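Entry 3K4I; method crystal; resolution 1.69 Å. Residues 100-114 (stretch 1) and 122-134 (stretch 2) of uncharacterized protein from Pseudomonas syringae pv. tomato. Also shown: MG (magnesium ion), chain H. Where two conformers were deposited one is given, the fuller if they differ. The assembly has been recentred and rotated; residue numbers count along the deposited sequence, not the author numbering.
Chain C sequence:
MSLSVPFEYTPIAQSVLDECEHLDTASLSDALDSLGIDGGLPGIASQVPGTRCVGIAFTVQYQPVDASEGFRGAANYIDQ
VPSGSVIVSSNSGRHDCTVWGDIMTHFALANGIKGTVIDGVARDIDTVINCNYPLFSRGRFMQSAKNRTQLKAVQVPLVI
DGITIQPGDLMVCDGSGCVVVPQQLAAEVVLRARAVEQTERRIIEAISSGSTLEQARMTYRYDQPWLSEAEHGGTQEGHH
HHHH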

ATOM      1  N   TRP C 100      -1.098  17.180   5.314  1.00  5.40           N
ATOM      2  CA  TRP C 100       0.351  17.085   5.675  1.00  6.39           C
ATOM      3  C   TRP C 100       1.149  17.111   4.375  1.00  7.63           C
ATOM      4  O   TRP C 100       0.733  16.507   3.380  1.00  7.49           O
ATOM      5  CB  TRP C 100       0.648  15.792   6.403  1.00  6.13           C
ATOM      6  CG  TRP C 100       2.030  15.783   7.027  1.00  3.96           C
ATOM      7  CD1 TRP C 100       3.166  15.247   6.501  1.00  5.15           C
ATOM      8  CD2 TRP C 100       2.388  16.367   8.279  1.00  5.03           C
ATOM      9  NE1 TRP C 100       4.242  15.450   7.375  1.00  5.17           N
ATOM     10  CE2 TRP C 100       3.782  16.134   8.468  1.00  4.95           C
ATOM     11  CE3 TRP C 100       1.657  17.048   9.275  1.00  4.43           C
ATOM     12  CZ2 TRP C 100       4.478  16.594   9.603  1.00  5.27           C
ATOM     13  CZ3 TRP C 100       2.338  17.527  10.396  1.00  6.44           C
ATOM     14  CH2 TRP C 100       3.751  17.270  10.560  1.00  3.88           C
ATOM     15  N   GLY C 101       2.276  17.813   4.364  1.00  6.67           N
ATOM     16  CA  GLY C 101       3.117  17.835   3.166  1.00  6.98           C
ATOM     17  C   GLY C 101       4.543  18.209   3.530  1.00  8.43           C
ATOM     18  O   GLY C 101       4.929  18.052   4.691  1.00  8.00           O
ATOM     19  N   ASP C 102       5.286  18.711   2.554  1.00  8.72           N
ATOM     20  CA  ASP C 102       6.740  18.917   2.709  1.00  8.96           C
ATOM     21  C   ASP C 102       7.133  19.926   3.775  1.00  8.78           C
ATOM     22  O   ASP C 102       8.052  19.657   4.577  1.00  9.23           O
ATOM     23  CB  ASP C 102       7.437  19.219   1.366  1.00 10.04           C
ATOM     24  CG  ASP C 102       6.827  20.402   0.589  1.00  8.61           C
ATOM     25  OD1 ASP C 102       5.982  21.193   1.084  1.00 11.42           O
ATOM     26  OD2 ASP C 102       7.239  20.545  -0.587  1.00 12.57           O
ATOM     27  N   ILE C 103       6.473  21.087   3.770  1.00  8.13           N
ATOM     28  CA  ILE C 103       6.764  22.141   4.747  1.00  8.32           C
ATOM     29  C   ILE C 103       6.621  21.606   6.173  1.00  7.78           C
ATOM     30  O   ILE C 103       7.555  21.730   7.001  1.00  7.48           O
ATOM     31  CB  ILE C 103       5.897  23.383   4.504  1.00  9.20           C
ATOM     32  CG1 ILE C 103       6.314  24.096   3.203  1.00 10.38           C
ATOM     33  CG2 ILE C 103       5.998  24.365   5.654  1.00 10.62           C
ATOM     34  CD1 ILE C 103       5.328  25.213   2.779  1.00 10.61           C
HETATM   35  N   MSE C 104       5.488  20.962   6.433  1.00  8.01           N
HETATM   36  CA  MSE C 104       5.206  20.416   7.755  1.00  9.79           C
HETATM   37  C   MSE C 104       6.210  19.315   8.117  1.00  8.55           C
HETATM   38  O   MSE C 104       6.660  19.242   9.258  1.00  7.67           O
HETATM   39  CB  MSE C 104       3.756  19.950   7.845  1.00 14.43           C
HETATM   40  CG  MSE C 104       2.833  21.120   7.627  1.00 11.30           C
HETATM   41 SE   MSE C 104       1.018  20.614   7.258  1.00 25.15          SE
HETATM   42  CE  MSE C 104       0.523  20.467   9.071  1.00 12.15           C
ATOM     43  N   THR C 105       6.557  18.474   7.135  1.00  7.50           N
ATOM     44  CA  THR C 105       7.573  17.432   7.339  1.00  7.05           C
ATOM     45  C   THR C 105       8.923  18.027   7.721  1.00  6.27           C
ATOM     46  O   THR C 105       9.515  17.600   8.682  1.00  6.24           O
ATOM     47  CB  THR C 105       7.787  16.612   6.071  1.00  7.44           C
ATOM     48  OG1 THR C 105       6.553  15.982   5.702  1.00  6.15           O
ATOM     49  CG2 THR C 105       8.858  15.576   6.265  1.00  6.60           C
ATOM     50  N   HIS C 106       9.399  19.002   6.953  1.00  6.28           N
ATOM     51  CA  HIS C 106      10.644  19.675   7.307  1.00  7.35           C
ATOM     52  C   HIS C 106      10.548  20.343   8.665  1.00  7.29           C
ATOM     53  O   HIS C 106      11.508  20.322   9.440  1.00  8.10           O
ATOM     54  CB  HIS C 106      11.101  20.663   6.224  1.00  8.87           C
ATOM     55  CG  HIS C 106      11.550  19.987   4.968  1.00 11.73           C
ATOM     56  ND1 HIS C 106      12.748  19.313   4.878  1.00 11.37           N
ATOM     57  CD2 HIS C 106      10.954  19.858   3.759  1.00 10.49           C
ATOM     58  CE1 HIS C 106      12.873  18.803   3.663  1.00 11.85           C
ATOM     59  NE2 HIS C 106      11.793  19.111   2.969  1.00 12.13           N
ATOM     60  N   PHE C 107       9.413  20.967   8.939  1.00  6.01           N
ATOM     61  CA  PHE C 107       9.227  21.587  10.254  1.00  6.31           C
ATOM     62  C   PHE C 107       9.336  20.548  11.380  1.00  5.94           C
ATOM     63  O   PHE C 107      10.080  20.763  12.371  1.00  6.07           O
ATOM     64  CB  PHE C 107       7.892  22.323  10.346  1.00  6.68           C
ATOM     65  CG  PHE C 107       7.732  23.075  11.635  1.00  5.84           C
ATOM     66  CD1 PHE C 107       8.094  24.417  11.703  1.00  6.46           C
ATOM     67  CD2 PHE C 107       7.295  22.432  12.785  1.00  5.08           C
ATOM     68  CE1 PHE C 107       8.007  25.125  12.906  1.00  5.82           C
ATOM     69  CE2 PHE C 107       7.196  23.125  13.995  1.00  6.14           C
ATOM     70  CZ  PHE C 107       7.514  24.473  14.049  1.00  5.25           C
ATOM     71  N   ALA C 108       8.610  19.436  11.227  1.00  5.64           N
ATOM     72  CA  ALA C 108       8.625  18.348  12.226  1.00  6.01           C
ATOM     73  C   ALA C 108      10.064  17.912  12.532  1.00  6.58           C
ATOM     74  O   ALA C 108      10.438  17.725  13.708  1.00  5.50           O
ATOM     75  CB  ALA C 108       7.834  17.176  11.728  1.00  6.80           C
ATOM     76  N   LEU C 109      10.832  17.697  11.471  1.00  7.48           N
ATOM     77  CA  LEU C 109      12.224  17.239  11.609  1.00  9.49           C
ATOM     78  C   LEU C 109      13.124  18.251  12.290  1.00 10.03           C
ATOM     79  O   LEU C 109      14.171  17.891  12.855  1.00 10.59           O
ATOM     80  CB  LEU C 109      12.811  16.866  10.251  1.00 12.13           C
ATOM     81  CG  LEU C 109      12.522  15.461   9.706  1.00 16.23           C
ATOM     82  CD1 LEU C 109      13.775  15.015   8.942  1.00 14.34           C
ATOM     83  CD2 LEU C 109      12.132  14.441  10.807  1.00 14.99           C
ATOM     84  N   ALA C 110      12.759  19.522  12.208  1.00  8.59           N
ATOM     85  CA  ALA C 110      13.575  20.580  12.822  1.00  6.92           C
ATOM     86  C   ALA C 110      13.119  20.918  14.255  1.00  7.58           C
ATOM     87  O   ALA C 110      13.808  21.644  14.980  1.00  8.02           O
ATOM     88  CB  ALA C 110      13.532  21.837  11.929  1.00  5.78           C
ATOM     89  N   ASN C 111      11.952  20.401  14.650  1.00  7.55           N
ATOM     90  CA  ASN C 111      11.317  20.799  15.916  1.00  7.06           C
ATOM     91  C   ASN C 111      10.909  19.669  16.867  1.00  6.72           C
ATOM     92  O   ASN C 111      10.044  19.844  17.733  1.00  6.57           O
ATOM     93  CB  ASN C 111      10.155  21.765  15.635  1.00  7.33           C
ATOM     94  CG  ASN C 111      10.649  23.081  15.049  1.00 11.40           C
ATOM     95  OD1 ASN C 111      10.977  24.011  15.784  1.00  7.32           O
ATOM     96  ND2 ASN C 111      10.792  23.130  13.723  1.00  7.56           N
ATOM     97  N   GLY C 112      11.544  18.511  16.695  1.00  6.12           N
ATOM     98  CA  GLY C 112      11.437  17.419  17.646  1.00  7.26           C
ATOM     99  C   GLY C 112      10.099  16.709  17.607  1.00  6.27           C
ATOM    100  O   GLY C 112       9.750  15.987  18.531  1.00  7.58           O
ATOM    101  N   ILE C 113       9.348  16.893  16.519  1.00  5.66           N
ATOM    102  CA  ILE C 113       8.079  16.194  16.337  1.00  6.35           C
ATOM    103  C   ILE C 113       8.286  14.788  15.745  1.00  6.12           C
ATOM    104  O   ILE C 113       9.009  14.637  14.746  1.00  6.60           O
ATOM    105  CB  ILE C 113       7.136  17.014  15.456  1.00  5.66           C
ATOM    106  CG1 ILE C 113       6.900  18.384  16.118  1.00  6.09           C
ATOM    107  CG2 ILE C 113       5.770  16.243  15.226  1.00  5.18           C
ATOM    108  CD1 ILE C 113       6.159  19.439  15.246  1.00  6.20           C
ATOM    109  N   LYS C 114       7.720  13.768  16.395  1.00  5.85           N
ATOM    110  CA  LYS C 114       8.157  12.365  16.190  1.00  7.73           C
ATOM    111  C   LYS C 114       7.486  11.639  15.038  1.00  7.17           C
ATOM    112  O   LYS C 114       8.034  10.669  14.506  1.00  6.54           O
ATOM    113  CB  LYS C 114       7.954  11.505  17.459  1.00 10.16           C
ATOM    114  CG  LYS C 114       8.464  12.088  18.773  1.00 13.26           C
ATOM    115  CD  LYS C 114       9.967  12.048  18.865  1.00 13.61           C
ATOM    116  CE  LYS C 114      10.536  10.638  18.815  1.00 13.92           C
ATOM    117  NZ  LYS C 114      10.112   9.831  19.976  1.00 15.59           N
ATOM    118  N   ALA C 122      -2.164  12.363   2.988  1.00  5.07           N
ATOM    119  CA  ALA C 122      -1.028  13.296   2.968  1.00  6.29           C
ATOM    120  C   ALA C 122      -0.466  13.466   1.565  1.00  5.64           C
ATOM    121  O   ALA C 122      -0.652  12.590   0.719  1.00  4.95           O
ATOM    122  CB  ALA C 122       0.084  12.795   3.913  1.00  6.28           C
ATOM    123  N   ARG C 123       0.246  14.567   1.339  1.00  6.41           N
ATOM    124  CA  ARG C 123       0.948  14.793   0.064  1.00  7.18           C
ATOM    125  C   ARG C 123       2.449  14.849   0.278  1.00  7.61           C
ATOM    126  O   ARG C 123       2.912  14.714   1.410  1.00  7.22           O
ATOM    127  CB  ARG C 123       0.441  16.059  -0.635  1.00  7.36           C
ATOM    128  CG  ARG C 123       0.836  17.408  -0.047  1.00  6.53           C
ATOM    129  CD  ARG C 123       0.138  18.452  -0.887  1.00  7.69           C
ATOM    130  NE  ARG C 123       0.519  19.813  -0.529  1.00  7.47           N
ATOM    131  CZ  ARG C 123       0.187  20.868  -1.260  1.00  7.10           C
ATOM    132  NH1 ARG C 123      -0.537  20.696  -2.371  1.00  7.77           N
ATOM    133  NH2 ARG C 123       0.558  22.078  -0.876  1.00  8.07           N
ATOM    134  N   ASP C 124       3.197  15.059  -0.807  1.00  8.54           N
ATOM    135  CA  ASP C 124       4.654  15.152  -0.732  1.00  9.60           C
ATOM    136  C   ASP C 124       5.268  13.901  -0.127  1.00  9.89           C
ATOM    137  O   ASP C 124       6.221  13.953   0.659  1.00  9.80           O
ATOM    138  CB  ASP C 124       5.059  16.414   0.031  1.00 10.48           C
ATOM    139  CG  ASP C 124       4.824  17.669  -0.780  1.00 12.37           C
ATOM    140  OD1 ASP C 124       5.226  17.705  -1.968  1.00 12.88           O
ATOM    141  OD2 ASP C 124       4.228  18.616  -0.252  1.00 11.39           O
ATOM    142  N   ILE C 125       4.712  12.769  -0.530  1.00  9.62           N
ATOM    143  CA  ILE C 125       5.129  11.464  -0.071  1.00  9.85           C
ATOM    144  C   ILE C 125       6.616  11.211  -0.342  1.00  9.39           C
ATOM    145  O   ILE C 125       7.303  10.606   0.472  1.00  9.86           O
ATOM    146  CB  ILE C 125       4.243  10.363  -0.705  1.00 11.13           C
ATOM    147  CG1 ILE C 125       2.770  10.563  -0.296  1.00 12.77           C
ATOM    148  CG2 ILE C 125       4.720   8.966  -0.313  1.00 13.34           C
ATOM    149  CD1 ILE C 125       2.508  10.776   1.212  1.00 12.72           C
ATOM    150  N   ASP C 126       7.115  11.706  -1.471  1.00  8.93           N
ATOM    151  CA  ASP C 126       8.522  11.516  -1.798  1.00  9.66           C
ATOM    152  C   ASP C 126       9.461  12.205  -0.812  1.00  9.15           C
ATOM    153  O   ASP C 126      10.501  11.643  -0.458  1.00  9.50           O
ATOM    154  CB  ASP C 126       8.795  11.909  -3.256  1.00 12.17           C
ATOM    155  CG  ASP C 126       8.181  10.918  -4.246  1.00 13.25           C
ATOM    156  OD1 ASP C 126       8.399   9.688  -4.110  1.00 14.03           O
ATOM    157  OD2 ASP C 126       7.456  11.363  -5.154  1.00 14.02           O
ATOM    158  N   THR C 127       9.083  13.407  -0.377  1.00 10.04           N
ATOM    159  CA  THR C 127       9.831  14.173   0.635  1.00 10.41           C
ATOM    160  C   THR C 127       9.793  13.451   1.979  1.00  9.66           C
ATOM    161  O   THR C 127      10.816  13.306   2.675  1.00  9.86           O
ATOM    162  CB  THR C 127       9.264  15.605   0.767  1.00 11.51           C
ATOM    163  OG1 THR C 127       9.517  16.313  -0.444  1.00 12.40           O
ATOM    164  CG2 THR C 127       9.917  16.351   1.938  1.00 14.82           C
ATOM    165  N   VAL C 128       8.608  12.983   2.331  1.00  9.52           N
ATOM    166  CA  VAL C 128       8.402  12.264   3.580  1.00  9.21           C
ATOM    167  C   VAL C 128       9.284  11.008   3.624  1.00  8.38           C
ATOM    168  O   VAL C 128       9.964  10.739   4.641  1.00  9.54           O
ATOM    169  CB  VAL C 128       6.925  11.891   3.756  1.00 10.46           C
ATOM    170  CG1 VAL C 128       6.738  11.095   4.996  1.00 11.34           C
ATOM    171  CG2 VAL C 128       6.059  13.166   3.846  1.00 10.90           C
ATOM    172  N   ILE C 129       9.295  10.261   2.522  1.00  7.87           N
ATOM    173  CA  ILE C 129      10.169   9.095   2.384  1.00  8.21           C
ATOM    174  C   ILE C 129      11.644   9.496   2.442  1.00  8.95           C
ATOM    175  O   ILE C 129      12.429   8.869   3.162  1.00  8.12           O
ATOM    176  CB  ILE C 129       9.893   8.275   1.084  1.00  9.35           C
ATOM    177  CG1 ILE C 129       8.470   7.701   1.108  1.00 11.39           C
ATOM    178  CG2 ILE C 129      10.897   7.118   0.936  1.00 11.60           C
ATOM    179  CD1 ILE C 129       8.040   7.079  -0.234  1.00 10.20           C
ATOM    180  N   ASN C 130      12.009  10.540   1.693  1.00 10.44           N
ATOM    181  CA  ASN C 130      13.402  10.984   1.632  0.50 11.51           C
ATOM    182  C   ASN C 130      13.914  11.413   2.998  1.00 11.54           C
ATOM    183  O   ASN C 130      15.089  11.188   3.326  1.00 12.62           O
ATOM    184  CB  ASN C 130      13.578  12.123   0.629  0.50 12.58           C
ATOM    185  CG  ASN C 130      15.031  12.475   0.417  0.50 11.34           C
ATOM    186  OD1 ASN C 130      15.836  11.611   0.065  0.50 13.58           O
ATOM    187  ND2 ASN C 130      15.380  13.736   0.644  0.50 13.73           N
ATOM    188  N   CYS C 131      13.019  12.009   3.784  1.00 10.20           N
ATOM    189  CA  CYS C 131      13.295  12.474   5.146  1.00  9.57           C
ATOM    190  C   CYS C 131      13.188  11.368   6.188  1.00  8.51           C
ATOM    191  O   CYS C 131      13.483  11.602   7.365  1.00  8.92           O
ATOM    192  CB  CYS C 131      12.332  13.592   5.539  1.00  9.41           C
ATOM    193  SG  CYS C 131      12.699  15.143   4.697  1.00 17.61           S
ATOM    194  N   ASN C 132      12.711  10.202   5.763  1.00  8.00           N
ATOM    195  CA  ASN C 132      12.467   9.051   6.661  1.00  8.88           C
ATOM    196  C   ASN C 132      11.574   9.434   7.850  1.00  7.52           C
ATOM    197  O   ASN C 132      11.832   9.033   8.993  1.00  7.94           O
ATOM    198  CB  ASN C 132      13.790   8.454   7.174  1.00 10.56           C
ATOM    199  CG  ASN C 132      13.631   6.999   7.684  1.00 10.00           C
ATOM    200  OD1 ASN C 132      14.139   6.637   8.759  1.00 13.45           O
ATOM    201  ND2 ASN C 132      12.933   6.184   6.924  1.00 10.93           N
ATOM    202  N   TYR C 133      10.537  10.214   7.569  1.00  7.23           N
ATOM    203  CA  TYR C 133       9.651  10.740   8.607  1.00  6.60           C
ATOM    204  C   TYR C 133       8.495   9.756   8.846  1.00  5.96           C
ATOM    205  O   TYR C 133       7.867   9.293   7.894  1.00  5.49           O
ATOM    206  CB  TYR C 133       9.080  12.092   8.195  1.00  6.46           C
ATOM    207  CG  TYR C 133       8.156  12.668   9.249  1.00  6.10           C
ATOM    208  CD1 TYR C 133       8.682  13.134  10.463  1.00  6.30           C
ATOM    209  CD2 TYR C 133       6.773  12.780   9.037  1.00  7.15           C
ATOM    210  CE1 TYR C 133       7.885  13.657  11.445  1.00  6.24           C
ATOM    211  CE2 TYR C 133       5.944  13.324  10.035  1.00  5.85           C
ATOM    212  CZ  TYR C 133       6.522  13.767  11.240  1.00  6.58           C
ATOM    213  OH  TYR C 133       5.735  14.308  12.237  1.00  6.16           O
ATOM    214  N   PRO C 134       8.206   9.430  10.118  1.00  5.03           N
ATOM    215  CA  PRO C 134       7.170   8.452  10.384  1.00  4.61           C
ATOM    216  C   PRO C 134       5.742   8.986  10.148  1.00  5.41           C
ATOM    217  O   PRO C 134       5.156   9.639  11.009  1.00  6.05           O
ATOM    218  CB  PRO C 134       7.420   8.067  11.850  1.00  4.77           C
ATOM    219  CG  PRO C 134       8.909   8.451  12.088  1.00  6.39           C
ATOM    220  CD  PRO C 134       8.971   9.751  11.345  1.00  4.79           C
TER
HETATM  221 MG    MG H 501       6.356  21.314  -2.279  1.00 21.03          MG
HETATM  222  O   HOH W   1       4.508  20.976  -1.574  1.00 15.96           O
HETATM  223  O   HOH W   2       6.427  19.430  -3.066  1.00 23.53           O
HETATM  224  O   HOH W   3       5.620  21.860  -4.058  1.00 20.72           O
HETATM  225  O   HOH W   4       8.157  21.787  -3.103  1.00 18.40           O

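What fills the apolar centre? Tyr133, buried and pointing toward the first stretch, gives up more surface there than any other residue. Its CE1 packs 3.5 Å from Ala108 CB, where a small methyl lets the ring come close to the helix, and its CD1 lies 3.7 Å from Leu109 CD2. Trp100 CZ2 reaches Tyr133 CE2 at 3.6 Å; the two ring planes are nearly parallel but slid apart, so they barely overlap.

How do the helices meet? Helix 102-110 and the helix that begins at Ile125 run nearly parallel, 18° apart, with axes 9.4 Å apart at closest approach. Thr105 suits this seam: OG1 donates to Gly101 O (2.8 Å) within its own stretch, while its CG2 lies 4.0 Å from Tyr133 CB. Further out, His106 NE2 approaches Thr127 CG2 at 3.5 Å.

What joins the backbones? Arg123 N donates a nearly straight hydrogen bond to Trp100 O, 2.9 Å away. Beside it, Gly101 has no side chain; a CB there would clash with Asp124 OD2.

How does the polar edge tolerate two acids? Asp102 OD1 and Asp124 OD2 are 3.4 Å apart, both acceptors. Asp102 N donates to Asp124 OD2 at 3.0 Å, and magnesium binds Asp102 OD2 at 2.1 Å. Water 1, also on the metal, donates to Asp124 OD2 at 2.7 Å, linking both stretches through the ion.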